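Local atomic coordinates of putative polyketide synthase (Brevibacillus brevis, PDB entry 5HU7), a protein that probably catalyses the dehydration of beta-hydroxyacyl intermediates during polyketide assembly, as the dehydratase domain of a trans-AT polyketide synthase. Residues G76-S80 with M131-F137; I249-P254 with R286-R290; R184-V189 with Y222-E226. One frame throughout, in Å; residues are numbered along the deposited sequence.

Contacts 1 and 2 are neighbours, with centres 12 Å apart. They meet at the seam between the two hotdog-family halves of the chain, where strand 76-84 pairs with strand 241-249. Ile77 O lies 3.0 Å from Ile249 N, a probable hydrogen bond, and the Phe137 ring of contact 1 meets the Tyr250 ring of contact 2 edge-to-face. Contact 3 stands apart in the second half. Its centre is 30 Å from that of contact 1 and 24 Å from that of contact 2; the nearest atoms are about 20 Å and 12 Å away. None includes a ligand. Contacts 1 and 2 are sheet framework beside helix 52-65; contact 3 packs helix 212-227 on a hairpin.

Contact 1 of 3, residues G76-S80 with M131-F137; sequences GIRMS and MVEFTSF
Met131 and Ser80 form an antiparallel hydrogen-bonded pair, with Met131 N 3.0 Å from Ser80 O and Ser80 N 2.9 Å from Met131 O. Next, Val132 turns to the opposite face. Its CG2 lies 3.8 Å from Met79 CG, while CG1 packs on Ile77 CG2. Glu133 repeats the paired backbone bonds with Arg78. Its CG is anti to the carbonyl carbon (chi1 -58°), and the extended chain runs beside Arg78. Arg78 NH1 donates to Glu133 OE2 at 3.2 Å in a salt bridge; the carboxylate oxygen is met from above its plane. A water also joins that oxygen to Ser80 OG and Arg78 O. Phe134 shares the Ile77 and Val132 face, its CD1 4.1 Å from Ile77 CG1. Thr135 N donates to Gly76 O at 3.0 Å. Thr135 CG2 sits over one face of the Phe137 ring, near the rim. Phe137 then folds back, edge-on to Ile77 O and with CE2 3.7 Å from Gly76 CA. Arg78 makes a second salt bridge, through NE to Glu248 OE2 on strand 241-249. In this antiparallel pairing of the first hotdog half, helix 52-65 covers Ile77, Met79, Val132 and Phe134, and strand 108-115 follows beyond strand 125-135.

Contact 2 of 3, residues I249-P254 with R286-R290; sequences IYENHP and RIGIR
Tyr250 N donates to Gly288 O at 2.9 Å, with an N-H...O angle of 162°. The bond follows directly on the antiparallel non-hydrogen-bonded pair of Ile249 and Ile289. It lies where the chain leaves strand 241-249. Tyr250 carries most of the side-chain packing. Its CG is anti to the carbonyl carbon (chi1 -56°), which lays the ring alongside Ile287. Tyr250 CE2 lies 3.8 Å from Ile287 CG2, and CD2 lies 3.5 Å from Ile287 O. Further out, Arg290 crosses the end of the ring. Its CB is at the ring edge, and its CD is 3.5 Å from Tyr250 OH. Carbon atoms of Arg290 make this touch; the polar ends go to other partners, Tyr250 OH to Glu248 OE1 in a hydrogen bond and Arg290 NH2 to Glu279 in a salt bridge. The guanidinium stands almost perpendicular to the ring, the planes 88° apart. The loop then returns, and Pro254 CG rests 3.9 Å from Ile289 CD1. Pro254 CB comes 4.1 Å from Gly288 CA, so there is little room for a side chain at the glycine. Gly288 and Ile289 both face Leu280, forming a classic beta bulge where the chain turns a corner. The contact thus sets the turn after strand 241-249 against the bulged strand 287-298 in the second hotdog-family half. Strand 276-281 flanks this bulge, with its Leu280 against Ile289. On the other side, strand 241-249 pairs with strand 76-84, and Ile249 touches Arg60 of helix 52-65.

Contact 3 of 3, residues R184-V189 with Y222-E226; sequences RAPGHV and YLITE
Val189 and Leu223 mark the nearest backbone approach, their CA atoms 6.5 Å apart, where a tight hairpin with a type II turn from Ala185 to His188 meets helix 212-227. Val189 packs on the helix through one branch. Its CG1 lies 3.9 Å from Tyr222 CD2 and 4.3 Å from Leu223 CB. Leu223 CD1 reaches over to the turn, 4.2 Å from His188 N, and the same side chain touches Phe263 of strand 258-263. Arg184 holds the other side of the contact. With CG opposite the backbone N (chi1 -173°) and a bend at chi3, its chain crosses the end of Tyr222 at about a right angle. Arg184 CD is 3.1 Å from Tyr222 OH. Arg184 NE gives that hydroxyl a weak hydrogen bond of 3.2 Å, bent to 122°, although the oxygen lies near the guanidinium plane. Glu226 comes over a guanidinium face, its carboxylate stacked at 17° to it. Arg184 NH1 and Glu226 OE1 form a long salt bridge of 3.8 Å, by charge alone. A leucine in place of Arg184 would probably leave Glu226 without its nearby positive charge and Tyr222 OH without its weak donor. This is hairpin-on-helix packing in the second hotdog-family half: Val189, Leu223, Tyr222 and the aliphatic part of Arg184 pack together, and the polar end of Arg184 adds only a weak bond and a long charge pair.

Contact 1 of 3, residues G76-S80 with M131-F137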
loop_
_atom_site.group_PDB
_atom_site.type_symbol
_atom_site.label_atom_id
_atom_site.label_comp_id
_atom_site.label_asym_id
_atom_site.label_seq_id
_atom_site.Cartn_x
_atom_site.Cartn_y
_atom_site.Cartn_z
ATOM N N GLY A 76 -14.780 -5.728 16.120
ATOM C CA GLY A 76 -14.266 -6.869 16.885
ATOM C C GLY A 76 -13.538 -7.846 15.982
ATOM O O GLY A 76 -13.991 -8.126 14.879
ATOM N N ILE A 77 -12.402 -8.356 16.447
ATOM C CA ILE A 77 -11.556 -9.288 15.734
ATOM C C ILE A 77 -11.339 -10.509 16.600
ATOM O O ILE A 77 -11.134 -10.372 17.803
ATOM C CB ILE A 77 -10.195 -8.631 15.391
ATOM C CG1 ILE A 77 -10.361 -7.638 14.233
ATOM C CG2 ILE A 77 -9.125 -9.685 15.054
ATOM C CD1 ILE A 77 -9.195 -6.708 14.038
ATOM N N ARG A 78 -11.346 -11.710 15.968
ATOM C CA ARG A 78 -10.992 -12.957 16.631
ATOM C C ARG A 78 -9.897 -13.607 15.801
ATOM O O ARG A 78 -10.113 -13.879 14.624
ATOM C CB ARG A 78 -12.157 -13.918 16.775
ATOM C CG ARG A 78 -11.753 -15.208 17.526
ATOM C CD ARG A 78 -12.800 -16.289 17.515
ATOM N NE ARG A 78 -13.974 -15.878 18.277
ATOM C CZ ARG A 78 -15.165 -15.556 17.778
ATOM N NH1 ARG A 78 -15.392 -15.628 16.475
ATOM N NH2 ARG A 78 -16.142 -15.171 18.583
ATOM N N MET A 79 -8.729 -13.842 16.396
ATOM C CA MET A 79 -7.657 -14.583 15.749
ATOM C C MET A 79 -7.664 -15.967 16.399
ATOM O O MET A 79 -7.807 -16.051 17.593
ATOM C CB MET A 79 -6.314 -13.913 15.891
ATOM C CG MET A 79 -6.320 -12.462 15.461
ATOM S SD MET A 79 -4.728 -11.594 15.687
ATOM C CE MET A 79 -3.694 -12.645 14.876
ATOM N N SER A 80 -7.598 -17.037 15.613
ATOM C CA SER A 80 -7.667 -18.424 16.091
ATOM C C SER A 80 -6.515 -19.229 15.507
ATOM O O SER A 80 -6.071 -18.914 14.415
ATOM C CB SER A 80 -8.966 -19.073 15.614
ATOM O OG SER A 80 -10.090 -18.497 16.238
ATOM N N MET A 131 -5.663 -17.749 11.669
ATOM C CA MET A 131 -6.951 -17.433 11.055
ATOM C C MET A 131 -7.524 -16.223 11.727
ATOM O O MET A 131 -7.277 -16.026 12.916
ATOM C CB MET A 131 -7.921 -18.600 11.220
ATOM C CG MET A 131 -7.393 -19.915 10.667
ATOM S SD MET A 131 -7.278 -19.901 8.872
ATOM C CE MET A 131 -5.637 -20.588 8.623
ATOM N N VAL A 132 -8.303 -15.428 10.981
ATOM C CA VAL A 132 -8.973 -14.235 11.505
ATOM C C VAL A 132 -10.428 -14.115 11.079
ATOM O O VAL A 132 -10.739 -14.352 9.928
ATOM C CB VAL A 132 -8.194 -12.953 11.163
ATOM C CG1 VAL A 132 -8.938 -11.706 11.650
ATOM C CG2 VAL A 132 -6.808 -13.024 11.764
ATOM N N GLU A 133 -11.309 -13.704 12.031
ATOM C CA GLU A 133 -12.725 -13.395 11.803
ATOM C C GLU A 133 -13.043 -12.022 12.341
ATOM O O GLU A 133 -12.494 -11.577 13.359
ATOM C CB GLU A 133 -13.663 -14.369 12.503
ATOM C CG GLU A 133 -13.460 -15.822 12.103
ATOM C CD GLU A 133 -14.121 -16.762 13.080
ATOM O OE1 GLU A 133 -15.224 -17.276 12.781
ATOM O OE2 GLU A 133 -13.569 -16.911 14.190
ATOM N N PHE A 134 -13.960 -11.377 11.666
ATOM C CA PHE A 134 -14.548 -10.089 12.007
ATOM C C PHE A 134 -15.884 -10.393 12.558
ATOM O O PHE A 134 -16.665 -11.085 11.921
ATOM C CB PHE A 134 -14.718 -9.238 10.762
ATOM C CG PHE A 134 -13.384 -8.899 10.159
ATOM C CD1 PHE A 134 -12.513 -8.027 10.805
ATOM C CD2 PHE A 134 -13.023 -9.394 8.925
ATOM C CE1 PHE A 134 -11.286 -7.706 10.244
ATOM C CE2 PHE A 134 -11.796 -9.077 8.367
ATOM C CZ PHE A 134 -10.930 -8.247 9.037
ATOM N N THR A 135 -16.142 -9.954 13.764
ATOM C CA THR A 135 -17.385 -10.245 14.434
ATOM C C THR A 135 -17.762 -9.133 15.382
ATOM O O THR A 135 -16.896 -8.393 15.834
ATOM C CB THR A 135 -17.238 -11.611 15.155
ATOM O OG1 THR A 135 -18.523 -12.038 15.637
ATOM C CG2 THR A 135 -16.207 -11.581 16.277
ATOM N N SER A 136 -19.052 -9.063 15.723
ATOM C CA SER A 136 -19.590 -8.098 16.645
ATOM C C SER A 136 -19.741 -8.809 17.959
ATOM O O SER A 136 -20.575 -9.694 18.076
ATOM C CB SER A 136 -20.928 -7.545 16.162
ATOM O OG SER A 136 -20.782 -7.132 14.814
ATOM N N PHE A 137 -18.903 -8.458 18.943
ATOM C CA PHE A 137 -18.997 -9.077 20.261
ATOM C C PHE A 137 -20.215 -8.546 20.997
ATOM O O PHE A 137 -20.225 -7.412 21.433
ATOM C CB PHE A 137 -17.716 -8.905 21.071
ATOM C CG PHE A 137 -16.560 -9.657 20.453
ATOM C CD1 PHE A 137 -16.462 -11.033 20.576
ATOM C CD2 PHE A 137 -15.537 -8.979 19.808
ATOM C CE1 PHE A 137 -15.408 -11.723 20.025
ATOM C CE2 PHE A 137 -14.455 -9.666 19.287
ATOM C CZ PHE A 137 -14.405 -11.042 19.374
HETATM O O HOH W 1 -10.754 -16.694 14.347
#

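Contact 2 of 3, residues I249-P254 with R286-R290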
loop_
_atom_site.group_PDB
_atom_site.type_symbol
_atom_site.label_atom_id
_atom_site.label_comp_id
_atom_site.label_asym_id
_atom_site.label_seq_id
_atom_site.Cartn_x
_atom_site.Cartn_y
_atom_site.Cartn_z
ATOM N N ILE A 249 -10.266 -9.409 20.486
ATOM C CA ILE A 249 -9.993 -7.998 20.730
ATOM C C ILE A 249 -11.382 -7.326 20.731
ATOM O O ILE A 249 -12.050 -7.315 19.703
ATOM C CB ILE A 249 -9.039 -7.397 19.675
ATOM C CG1 ILE A 249 -7.736 -8.216 19.564
ATOM C CG2 ILE A 249 -8.722 -5.938 20.031
ATOM C CD1 ILE A 249 -6.840 -7.810 18.365
ATOM N N TYR A 250 -11.820 -6.824 21.894
ATOM C CA TYR A 250 -13.175 -6.270 22.084
ATOM C C TYR A 250 -13.338 -4.795 21.725
ATOM O O TYR A 250 -14.461 -4.352 21.504
ATOM C CB TYR A 250 -13.633 -6.519 23.516
ATOM C CG TYR A 250 -13.578 -7.988 23.866
ATOM C CD1 TYR A 250 -14.385 -8.905 23.220
ATOM C CD2 TYR A 250 -12.641 -8.469 24.768
ATOM C CE1 TYR A 250 -14.309 -10.268 23.506
ATOM C CE2 TYR A 250 -12.548 -9.823 25.054
ATOM C CZ TYR A 250 -13.403 -10.720 24.444
ATOM O OH TYR A 250 -13.297 -12.050 24.756
ATOM N N GLU A 251 -12.239 -4.042 21.659
ATOM C CA GLU A 251 -12.264 -2.635 21.256
ATOM C C GLU A 251 -10.910 -2.258 20.672
ATOM O O GLU A 251 -9.899 -2.884 20.988
ATOM C CB GLU A 251 -12.607 -1.716 22.453
ATOM C CG GLU A 251 -11.565 -1.720 23.561
ATOM C CD GLU A 251 -12.037 -1.234 24.920
ATOM O OE1 GLU A 251 -11.300 -0.436 25.538
ATOM O OE2 GLU A 251 -13.084 -1.720 25.408
ATOM N N ASN A 252 -10.889 -1.202 19.880
ATOM C CA ASN A 252 -9.660 -0.675 19.303
ATOM C C ASN A 252 -9.040 0.198 20.396
ATOM O O ASN A 252 -9.771 0.744 21.232
ATOM C CB ASN A 252 -9.973 0.177 18.046
ATOM C CG ASN A 252 -10.852 -0.513 17.004
ATOM O OD1 ASN A 252 -10.385 -1.326 16.194
ATOM N ND2 ASN A 252 -12.156 -0.234 17.018
ATOM N N HIS A 253 -7.717 0.353 20.402
ATOM C CA HIS A 253 -7.042 1.203 21.391
ATOM C C HIS A 253 -7.466 0.892 22.850
ATOM O O HIS A 253 -7.893 1.801 23.570
ATOM C CB HIS A 253 -7.313 2.705 21.080
ATOM C CG HIS A 253 -7.413 3.017 19.624
ATOM N ND1 HIS A 253 -8.492 3.718 19.109
ATOM C CD2 HIS A 253 -6.617 2.633 18.606
ATOM C CE1 HIS A 253 -8.291 3.775 17.799
ATOM N NE2 HIS A 253 -7.169 3.139 17.452
ATOM N N PRO A 254 -7.391 -0.374 23.309
ATOM C CA PRO A 254 -7.802 -0.663 24.691
ATOM C C PRO A 254 -6.776 -0.179 25.722
ATOM O O PRO A 254 -5.564 -0.285 25.518
ATOM C CB PRO A 254 -7.940 -2.184 24.706
ATOM C CG PRO A 254 -6.983 -2.658 23.698
ATOM C CD PRO A 254 -6.918 -1.597 22.629
ATOM N N ARG A 286 -13.224 -3.721 32.638
ATOM C CA ARG A 286 -13.731 -4.033 31.296
ATOM C C ARG A 286 -12.589 -4.620 30.451
ATOM O O ARG A 286 -11.584 -3.946 30.192
ATOM C CB ARG A 286 -14.362 -2.803 30.606
ATOM C CG ARG A 286 -14.984 -3.130 29.219
ATOM C CD ARG A 286 -15.815 -1.989 28.641
ATOM N NE ARG A 286 -17.080 -1.776 29.356
ATOM C CZ ARG A 286 -18.203 -2.478 29.184
ATOM N NH1 ARG A 286 -18.244 -3.483 28.309
ATOM N NH2 ARG A 286 -19.290 -2.188 29.891
ATOM N N ILE A 287 -12.749 -5.881 30.034
ATOM C CA ILE A 287 -11.717 -6.583 29.266
ATOM C C ILE A 287 -11.667 -6.056 27.826
ATOM O O ILE A 287 -12.703 -5.944 27.163
ATOM C CB ILE A 287 -11.958 -8.122 29.312
ATOM C CG1 ILE A 287 -11.785 -8.622 30.737
ATOM C CG2 ILE A 287 -11.011 -8.859 28.355
ATOM C CD1 ILE A 287 -12.373 -9.896 31.027
ATOM N N GLY A 288 -10.466 -5.723 27.385
ATOM C CA GLY A 288 -10.204 -5.270 26.031
ATOM C C GLY A 288 -9.613 -6.359 25.157
ATOM O O GLY A 288 -9.784 -6.315 23.944
ATOM N N ILE A 289 -8.842 -7.307 25.763
ATOM C CA ILE A 289 -8.180 -8.400 25.056
ATOM C C ILE A 289 -8.193 -9.671 25.911
ATOM O O ILE A 289 -7.792 -9.659 27.071
ATOM C CB ILE A 289 -6.705 -8.057 24.688
ATOM C CG1 ILE A 289 -6.570 -6.744 23.869
ATOM C CG2 ILE A 289 -6.066 -9.232 23.924
ATOM C CD1 ILE A 289 -5.229 -6.115 23.941
ATOM N N ARG A 290 -8.577 -10.780 25.309
ATOM C CA ARG A 290 -8.589 -12.085 25.948
ATOM C C ARG A 290 -7.756 -13.043 25.083
ATOM O O ARG A 290 -7.978 -13.113 23.887
ATOM C CB ARG A 290 -10.015 -12.573 26.102
ATOM C CG ARG A 290 -10.146 -14.062 26.380
ATOM C CD ARG A 290 -11.576 -14.450 26.605
ATOM N NE ARG A 290 -12.084 -13.957 27.881
ATOM C CZ ARG A 290 -13.330 -14.122 28.316
ATOM N NH1 ARG A 290 -14.235 -14.739 27.559
ATOM N NH2 ARG A 290 -13.692 -13.649 29.505
#

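Contact 3 of 3, residues R184-V189 with Y222-E226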
loop_
_atom_site.group_PDB
_atom_site.type_symbol
_atom_site.label_atom_id
_atom_site.label_comp_id
_atom_site.label_asym_id
_atom_site.label_seq_id
_atom_site.Cartn_x
_atom_site.Cartn_y
_atom_site.Cartn_z
ATOM N N ARG A 184 -1.471 -12.384 44.154
ATOM C CA ARG A 184 -1.463 -13.818 43.927
ATOM C C ARG A 184 -2.565 -14.488 44.671
ATOM O O ARG A 184 -2.744 -14.299 45.871
ATOM C CB ARG A 184 -0.153 -14.509 44.347
ATOM C CG ARG A 184 -0.168 -16.009 43.919
ATOM C CD ARG A 184 1.012 -16.859 44.315
ATOM N NE ARG A 184 1.223 -16.886 45.766
ATOM C CZ ARG A 184 0.532 -17.635 46.630
ATOM N NH1 ARG A 184 -0.454 -18.426 46.212
ATOM N NH2 ARG A 184 0.816 -17.582 47.930
ATOM N N ALA A 185 -3.182 -15.411 43.993
ATOM C CA ALA A 185 -4.182 -16.243 44.606
ATOM C C ALA A 185 -3.920 -17.646 44.113
ATOM O O ALA A 185 -3.212 -17.828 43.116
ATOM C CB ALA A 185 -5.553 -15.797 44.147
ATOM N N PRO A 186 -4.531 -18.661 44.734
ATOM C CA PRO A 186 -4.391 -20.022 44.204
ATOM C C PRO A 186 -5.067 -20.097 42.830
ATOM O O PRO A 186 -6.222 -19.694 42.696
ATOM C CB PRO A 186 -5.110 -20.874 45.264
ATOM C CG PRO A 186 -5.149 -20.003 46.474
ATOM C CD PRO A 186 -5.403 -18.657 45.921
ATOM N N GLY A 187 -4.304 -20.477 41.805
ATOM C CA GLY A 187 -4.804 -20.563 40.430
ATOM C C GLY A 187 -4.725 -19.307 39.574
ATOM O O GLY A 187 -5.028 -19.391 38.371
ATOM N N HIS A 188 -4.335 -18.134 40.146
ATOM C CA HIS A 188 -4.211 -16.916 39.334
ATOM C C HIS A 188 -3.261 -15.867 39.888
ATOM O O HIS A 188 -2.972 -15.836 41.076
ATOM C CB HIS A 188 -5.595 -16.257 39.059
ATOM C CG HIS A 188 -6.211 -15.491 40.198
ATOM N ND1 HIS A 188 -5.720 -14.244 40.602
ATOM C CD2 HIS A 188 -7.321 -15.759 40.916
ATOM C CE1 HIS A 188 -6.494 -13.848 41.602
ATOM N NE2 HIS A 188 -7.484 -14.712 41.813
ATOM N N VAL A 189 -2.819 -14.975 38.994
ATOM C CA VAL A 189 -2.041 -13.803 39.335
ATOM C C VAL A 189 -2.728 -12.635 38.664
ATOM O O VAL A 189 -3.141 -12.760 37.517
ATOM C CB VAL A 189 -0.525 -13.883 39.007
ATOM C CG1 VAL A 189 0.137 -14.969 39.821
ATOM C CG2 VAL A 189 -0.267 -14.113 37.529
ATOM N N TYR A 222 6.107 -16.481 37.474
ATOM C CA TYR A 222 5.709 -16.448 38.881
ATOM C C TYR A 222 4.518 -17.390 39.128
ATOM O O TYR A 222 4.465 -18.052 40.163
ATOM C CB TYR A 222 5.403 -15.001 39.336
ATOM C CG TYR A 222 4.879 -14.909 40.748
ATOM C CD1 TYR A 222 5.510 -15.580 41.791
ATOM C CD2 TYR A 222 3.735 -14.181 41.040
ATOM C CE1 TYR A 222 4.985 -15.566 43.080
ATOM C CE2 TYR A 222 3.205 -14.152 42.330
ATOM C CZ TYR A 222 3.848 -14.829 43.353
ATOM O OH TYR A 222 3.380 -14.814 44.647
ATOM N N LEU A 223 3.574 -17.464 38.180
ATOM C CA LEU A 223 2.438 -18.387 38.300
ATOM C C LEU A 223 2.939 -19.845 38.182
ATOM O O LEU A 223 2.625 -20.684 39.037
ATOM C CB LEU A 223 1.388 -18.094 37.199
ATOM C CG LEU A 223 0.144 -18.998 37.163
ATOM C CD1 LEU A 223 -0.601 -19.011 38.504
ATOM C CD2 LEU A 223 -0.784 -18.594 36.037
ATOM N N ILE A 224 3.743 -20.113 37.129
ATOM C CA ILE A 224 4.322 -21.431 36.825
ATOM C C ILE A 224 5.169 -21.986 37.985
ATOM O O ILE A 224 4.957 -23.142 38.358
ATOM C CB ILE A 224 5.101 -21.395 35.471
ATOM C CG1 ILE A 224 4.103 -21.235 34.286
ATOM C CG2 ILE A 224 5.964 -22.658 35.287
ATOM C CD1 ILE A 224 4.716 -20.713 32.996
ATOM N N THR A 225 6.096 -21.178 38.566
ATOM C CA THR A 225 6.953 -21.636 39.689
ATOM C C THR A 225 6.202 -21.922 41.015
ATOM O O THR A 225 6.646 -22.781 41.778
ATOM C CB THR A 225 8.120 -20.659 39.950
ATOM O OG1 THR A 225 7.610 -19.343 40.200
ATOM C CG2 THR A 225 9.148 -20.656 38.812
ATOM N N GLU A 226 5.101 -21.203 41.300
ATOM C CA GLU A 226 4.347 -21.413 42.541
ATOM C C GLU A 226 3.509 -22.709 42.463
ATOM O O GLU A 226 3.351 -23.392 43.479
ATOM C CB GLU A 226 3.482 -20.180 42.884
ATOM C CG GLU A 226 3.351 -19.906 44.377
ATOM C CD GLU A 226 2.531 -20.901 45.183
ATOM O OE1 GLU A 226 1.482 -21.366 44.678
ATOM O OE2 GLU A 226 2.930 -21.206 46.331
#